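Local coordinates for protein aminopeptidase YwaD (Bacillus subtilis, PDB 6HC6) that removes N-terminal amino acids from peptides as a secreted, monomeric M28-family aminopeptidase that binds two zinc ions per subunit, at residues Gly100-Ala113 with Asp205-Leu219. Sequence-based numbering, arbitrary orientation.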
loop_
_atom_site.group_PDB
_atom_site.type_symbol
_atom_site.label_atom_id
_atom_site.label_comp_id
_atom_site.label_asym_id
_atom_site.label_seq_id
_atom_site.Cartn_x
_atom_site.Cartn_y
_atom_site.Cartn_z
ATOM N N GLY A 100 12.517 -0.189 -17.211
ATOM C CA GLY A 100 13.401 0.179 -18.297
ATOM C C GLY A 100 14.076 1.512 -18.057
ATOM O O GLY A 100 14.252 1.944 -16.917
ATOM N N THR A 101 14.451 2.150 -19.166
ATOM C CA THR A 101 15.384 3.262 -19.142
ATOM C C THR A 101 14.930 4.357 -20.096
ATOM O O THR A 101 14.114 4.145 -20.997
ATOM C CB THR A 101 16.800 2.825 -19.538
ATOM O OG1 THR A 101 16.761 2.245 -20.846
ATOM C CG2 THR A 101 17.350 1.807 -18.546
ATOM N N LEU A 102 15.514 5.532 -19.904
ATOM C CA LEU A 102 15.179 6.696 -20.700
ATOM C C LEU A 102 16.450 7.506 -20.873
ATOM O O LEU A 102 17.226 7.649 -19.927
ATOM C CB LEU A 102 14.081 7.524 -20.017
ATOM C CG LEU A 102 13.863 8.968 -20.486
ATOM C CD1 LEU A 102 13.248 8.980 -21.874
ATOM C CD2 LEU A 102 12.966 9.752 -19.512
ATOM N N SER A 103 16.674 8.017 -22.081
ATOM C CA SER A 103 17.844 8.845 -22.324
ATOM C C SER A 103 17.470 9.965 -23.278
ATOM O O SER A 103 16.521 9.857 -24.056
ATOM C CB SER A 103 19.005 8.028 -22.890
ATOM O OG SER A 103 18.681 7.543 -24.179
ATOM N N SER A 104 18.234 11.050 -23.208
ATOM C CA SER A 104 18.048 12.158 -24.136
ATOM C C SER A 104 19.335 12.960 -24.182
ATOM O O SER A 104 19.853 13.361 -23.137
ATOM C CB SER A 104 16.871 13.040 -23.712
ATOM O OG SER A 104 16.695 14.128 -24.600
ATOM N N ALA A 105 19.854 13.168 -25.388
ATOM C CA ALA A 105 21.079 13.939 -25.594
ATOM C C ALA A 105 22.194 13.466 -24.665
ATOM O O ALA A 105 22.924 14.263 -24.076
ATOM C CB ALA A 105 20.817 15.438 -25.418
ATOM N N GLY A 106 22.312 12.147 -24.520
ATOM C CA GLY A 106 23.371 11.544 -23.738
ATOM C C GLY A 106 23.157 11.535 -22.244
ATOM O O GLY A 106 24.051 11.092 -21.514
ATOM N N ARG A 107 22.023 12.028 -21.764
ATOM C CA ARG A 107 21.696 12.015 -20.344
ATOM C C ARG A 107 20.799 10.819 -20.067
ATOM O O ARG A 107 19.748 10.667 -20.695
ATOM C CB ARG A 107 21.014 13.324 -19.947
ATOM C CG ARG A 107 20.510 13.415 -18.515
ATOM C CD ARG A 107 19.571 14.619 -18.389
ATOM N NE ARG A 107 19.217 14.961 -17.010
ATOM C CZ ARG A 107 19.727 15.992 -16.340
ATOM N NH1 ARG A 107 20.626 16.781 -16.912
ATOM N NH2 ARG A 107 19.340 16.233 -15.096
ATOM N N ASP A 108 21.219 9.961 -19.145
ATOM C CA ASP A 108 20.382 8.854 -18.716
ATOM C C ASP A 108 19.519 9.313 -17.548
ATOM O O ASP A 108 19.988 10.028 -16.659
ATOM C CB ASP A 108 21.230 7.645 -18.324
ATOM C CG ASP A 108 22.005 7.067 -19.505
ATOM O OD1 ASP A 108 21.466 7.007 -20.633
ATOM O OD2 ASP A 108 23.163 6.667 -19.306
ATOM N N ILE A 109 18.244 8.936 -17.583
ATOM C CA ILE A 109 17.250 9.447 -16.645
ATOM C C ILE A 109 16.556 8.271 -15.980
ATOM O O ILE A 109 15.954 7.434 -16.662
ATOM C CB ILE A 109 16.223 10.358 -17.343
ATOM C CG1 ILE A 109 16.942 11.491 -18.067
ATOM C CG2 ILE A 109 15.190 10.889 -16.338
ATOM C CD1 ILE A 109 16.040 12.316 -18.920
ATOM N N LEU A 110 16.642 8.208 -14.655
ATOM C CA LEU A 110 15.934 7.188 -13.896
ATOM C C LEU A 110 14.430 7.385 -14.006
ATOM O O LEU A 110 13.935 8.513 -13.965
ATOM C CB LEU A 110 16.348 7.253 -12.430
ATOM C CG LEU A 110 17.806 6.927 -12.145
ATOM C CD1 LEU A 110 18.028 6.864 -10.636
ATOM C CD2 LEU A 110 18.166 5.615 -12.805
ATOM N N LEU A 111 13.696 6.280 -14.122
ATOM C CA LEU A 111 12.263 6.356 -14.332
ATOM C C LEU A 111 11.556 5.306 -13.495
ATOM O O LEU A 111 12.153 4.325 -13.046
ATOM C CB LEU A 111 11.901 6.174 -15.819
ATOM C CG LEU A 111 12.109 4.793 -16.455
ATOM C CD1 LEU A 111 10.908 3.859 -16.254
ATOM C CD2 LEU A 111 12.373 4.935 -17.940
ATOM N N GLN A 112 10.261 5.524 -13.300
ATOM C CA GLN A 112 9.368 4.495 -12.785
ATOM C C GLN A 112 8.202 4.402 -13.749
ATOM O O GLN A 112 7.542 5.411 -14.020
ATOM C CB GLN A 112 8.881 4.822 -11.372
ATOM C CG GLN A 112 9.821 4.344 -10.293
ATOM C CD GLN A 112 9.452 2.960 -9.817
ATOM O OE1 GLN A 112 8.539 2.802 -9.011
ATOM N NE2 GLN A 112 10.139 1.945 -10.336
ATOM N N ALA A 113 7.961 3.207 -14.274
ATOM C CA ALA A 113 6.931 3.010 -15.274
ATOM C C ALA A 113 5.596 2.752 -14.595
ATOM O O ALA A 113 5.534 2.129 -13.531
ATOM C CB ALA A 113 7.290 1.848 -16.198
ATOM N N ASP A 205 15.178 16.315 -13.781
ATOM C CA ASP A 205 15.339 15.628 -15.054
ATOM C C ASP A 205 14.311 16.103 -16.069
ATOM O O ASP A 205 14.646 16.349 -17.234
ATOM C CB ASP A 205 15.235 14.120 -14.844
ATOM C CG ASP A 205 16.402 13.575 -14.051
ATOM O OD1 ASP A 205 17.479 14.212 -14.074
ATOM O OD2 ASP A 205 16.251 12.515 -13.415
ATOM N N GLY A 206 13.047 16.222 -15.653
ATOM C CA GLY A 206 12.037 16.721 -16.570
ATOM C C GLY A 206 12.299 18.156 -16.984
ATOM O O GLY A 206 12.044 18.540 -18.129
ATOM N N GLU A 207 12.820 18.965 -16.060
ATOM C CA GLU A 207 13.137 20.353 -16.387
ATOM C C GLU A 207 14.221 20.433 -17.452
ATOM O O GLU A 207 14.140 21.260 -18.371
ATOM C CB GLU A 207 13.556 21.109 -15.127
ATOM C CG GLU A 207 12.385 21.411 -14.209
ATOM C CD GLU A 207 12.812 21.831 -12.820
ATOM O OE1 GLU A 207 14.001 21.647 -12.478
ATOM O OE2 GLU A 207 11.951 22.338 -12.069
ATOM N N ALA A 208 15.236 19.570 -17.354
ATOM C CA ALA A 208 16.224 19.473 -18.418
ATOM C C ALA A 208 15.578 19.021 -19.719
ATOM O O ALA A 208 15.847 19.590 -20.782
ATOM C CB ALA A 208 17.340 18.513 -18.015
ATOM N N LEU A 209 14.711 18.005 -19.646
ATOM C CA LEU A 209 14.081 17.454 -20.843
ATOM C C LEU A 209 13.255 18.483 -21.597
ATOM O O LEU A 209 13.079 18.346 -22.811
ATOM C CB LEU A 209 13.174 16.282 -20.481
ATOM C CG LEU A 209 13.766 14.898 -20.385
ATOM C CD1 LEU A 209 12.616 13.893 -20.441
ATOM C CD2 LEU A 209 14.799 14.692 -21.498
ATOM N N THR A 210 12.688 19.479 -20.904
ATOM C CA THR A 210 11.914 20.493 -21.617
ATOM C C THR A 210 12.757 21.255 -22.625
ATOM O O THR A 210 12.195 21.959 -23.469
ATOM C CB THR A 210 11.270 21.514 -20.670
ATOM O OG1 THR A 210 12.288 22.302 -20.036
ATOM C CG2 THR A 210 10.400 20.834 -19.625
ATOM N N GLN A 211 14.079 21.137 -22.562
ATOM C CA GLN A 211 14.954 21.843 -23.484
ATOM C C GLN A 211 15.523 20.952 -24.581
ATOM O O GLN A 211 16.269 21.452 -25.429
ATOM C CB GLN A 211 16.107 22.506 -22.719
ATOM C CG GLN A 211 15.683 23.266 -21.477
ATOM C CD GLN A 211 14.741 24.409 -21.792
ATOM O OE1 GLN A 211 15.132 25.392 -22.420
ATOM N NE2 GLN A 211 13.489 24.286 -21.357
ATOM N N GLN A 212 15.201 19.657 -24.590
ATOM C CA GLN A 212 15.791 18.715 -25.535
ATOM C C GLN A 212 14.848 18.425 -26.695
ATOM O O GLN A 212 13.632 18.588 -26.598
ATOM C CB GLN A 212 16.164 17.397 -24.852
ATOM C CG GLN A 212 16.924 17.543 -23.540
ATOM C CD GLN A 212 18.169 18.376 -23.662
ATOM O OE1 GLN A 212 18.825 18.389 -24.707
ATOM N NE2 GLN A 212 18.510 19.085 -22.591
ATOM N N LYS A 213 15.435 17.972 -27.804
ATOM C CA LYS A 213 14.654 17.732 -29.011
ATOM C C LYS A 213 13.916 16.394 -28.969
ATOM O O LYS A 213 12.756 16.315 -29.385
ATOM C CB LYS A 213 15.563 17.802 -30.237
ATOM C CG LYS A 213 16.157 19.187 -30.468
ATOM C CD LYS A 213 15.108 20.158 -30.959
ATOM C CE LYS A 213 15.759 21.376 -31.589
ATOM N NZ LYS A 213 16.896 21.867 -30.751
ATOM N N GLU A 214 14.565 15.331 -28.498
ATOM C CA GLU A 214 13.979 14.002 -28.589
ATOM C C GLU A 214 14.519 13.134 -27.461
ATOM O O GLU A 214 15.502 13.471 -26.801
ATOM C CB GLU A 214 14.272 13.352 -29.948
ATOM C CG GLU A 214 15.731 12.984 -30.123
ATOM C CD GLU A 214 16.131 12.737 -31.571
ATOM O OE1 GLU A 214 15.410 13.182 -32.488
ATOM O OE2 GLU A 214 17.179 12.094 -31.786
ATOM N N ALA A 215 13.864 11.997 -27.260
ATOM C CA ALA A 215 14.231 11.071 -26.205
ATOM C C ALA A 215 13.993 9.648 -26.688
ATOM O O ALA A 215 13.234 9.407 -27.632
ATOM C CB ALA A 215 13.441 11.356 -24.922
ATOM N N THR A 216 14.665 8.701 -26.041
ATOM C CA THR A 216 14.488 7.283 -26.326
ATOM C C THR A 216 14.089 6.553 -25.057
ATOM O O THR A 216 14.799 6.620 -24.045
ATOM C CB THR A 216 15.758 6.654 -26.889
ATOM O OG1 THR A 216 16.121 7.303 -28.114
ATOM C CG2 THR A 216 15.547 5.171 -27.146
ATOM N N LEU A 217 12.983 5.823 -25.130
ATOM C CA LEU A 217 12.456 5.053 -24.015
ATOM C C LEU A 217 12.589 3.571 -24.335
ATOM O O LEU A 217 12.234 3.140 -25.435
ATOM C CB LEU A 217 11.002 5.439 -23.766
ATOM C CG LEU A 217 10.359 5.219 -22.414
ATOM C CD1 LEU A 217 10.942 6.173 -21.402
ATOM C CD2 LEU A 217 8.875 5.484 -22.576
ATOM N N LYS A 218 13.144 2.803 -23.396
ATOM C CA LYS A 218 13.222 1.350 -23.509
ATOM C C LYS A 218 12.503 0.762 -22.307
ATOM O O LYS A 218 12.929 0.977 -21.168
ATOM C CB LYS A 218 14.670 0.858 -23.562
ATOM C CG LYS A 218 15.472 1.386 -24.745
ATOM C CD LYS A 218 16.816 0.671 -24.895
ATOM C CE LYS A 218 17.661 1.341 -25.974
ATOM N NZ LYS A 218 19.032 0.762 -26.071
ATOM N N LEU A 219 11.410 0.041 -22.557
ATOM C CA LEU A 219 10.596 -0.515 -21.481
ATOM C C LEU A 219 10.204 -1.941 -21.823
ATOM O O LEU A 219 9.690 -2.202 -22.913
ATOM C CB LEU A 219 9.334 0.314 -21.236
ATOM C CG LEU A 219 9.510 1.736 -20.709
ATOM C CD1 LEU A 219 8.210 2.485 -20.881
ATOM C CD2 LEU A 219 9.940 1.740 -19.245
HETATM O O HOH W 1 16.454 4.272 -23.235
HETATM O O HOH W 2 18.197 12.520 -27.768
HETATM O O HOH W 3 19.805 12.290 -15.008
HETATM O O HOH W 4 14.407 10.809 -12.694
HETATM O O HOH W 5 18.029 10.389 -13.311
#
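Arg107 reaches Asp205 with its chain extended from CG to NE, and Arg107 NH2 forms a salt bridge with Asp205 OD1 at 2.9 Å. The N-H points nearly straight at the oxygen (168°), which lies at the guanidinium edge, in plane, while the carboxylate is turned 75° from that plane. Ala208 CB packs over one guanidinium face. Two waters link Asp205 OD2 to Leu110 N and Leu110 O, so one carboxylate in the helix's first turn holds both arginine and backbone.

Next to the salt bridge, Ile109 CD1 and Leu209 CD2 meet tip to tip at 3.7 Å, and Leu102 CD1 lies 3.7 Å from Leu217 CD1. Ile201 and Ile174 continue this apolar layer. Strands 97-104 and 214-222 run antiparallel (176°), closing the PA-domain sheet away from the zinc site; Thr101 exchanges two backbone hydrogen bonds with Lys218, and Ser103 two with Thr216. One residue beyond this last bridge pair, Ser104 OG donates to Glu214 O at 2.6 Å.

Helix 203-209 is therefore fastened to the hairpin of strands 97-104 and 107-113, joined by the type I' turn Ser104-Arg107, through a buried leucine-isoleucine face, with arginine and waters satisfying the Asp205 carboxylate at its margin.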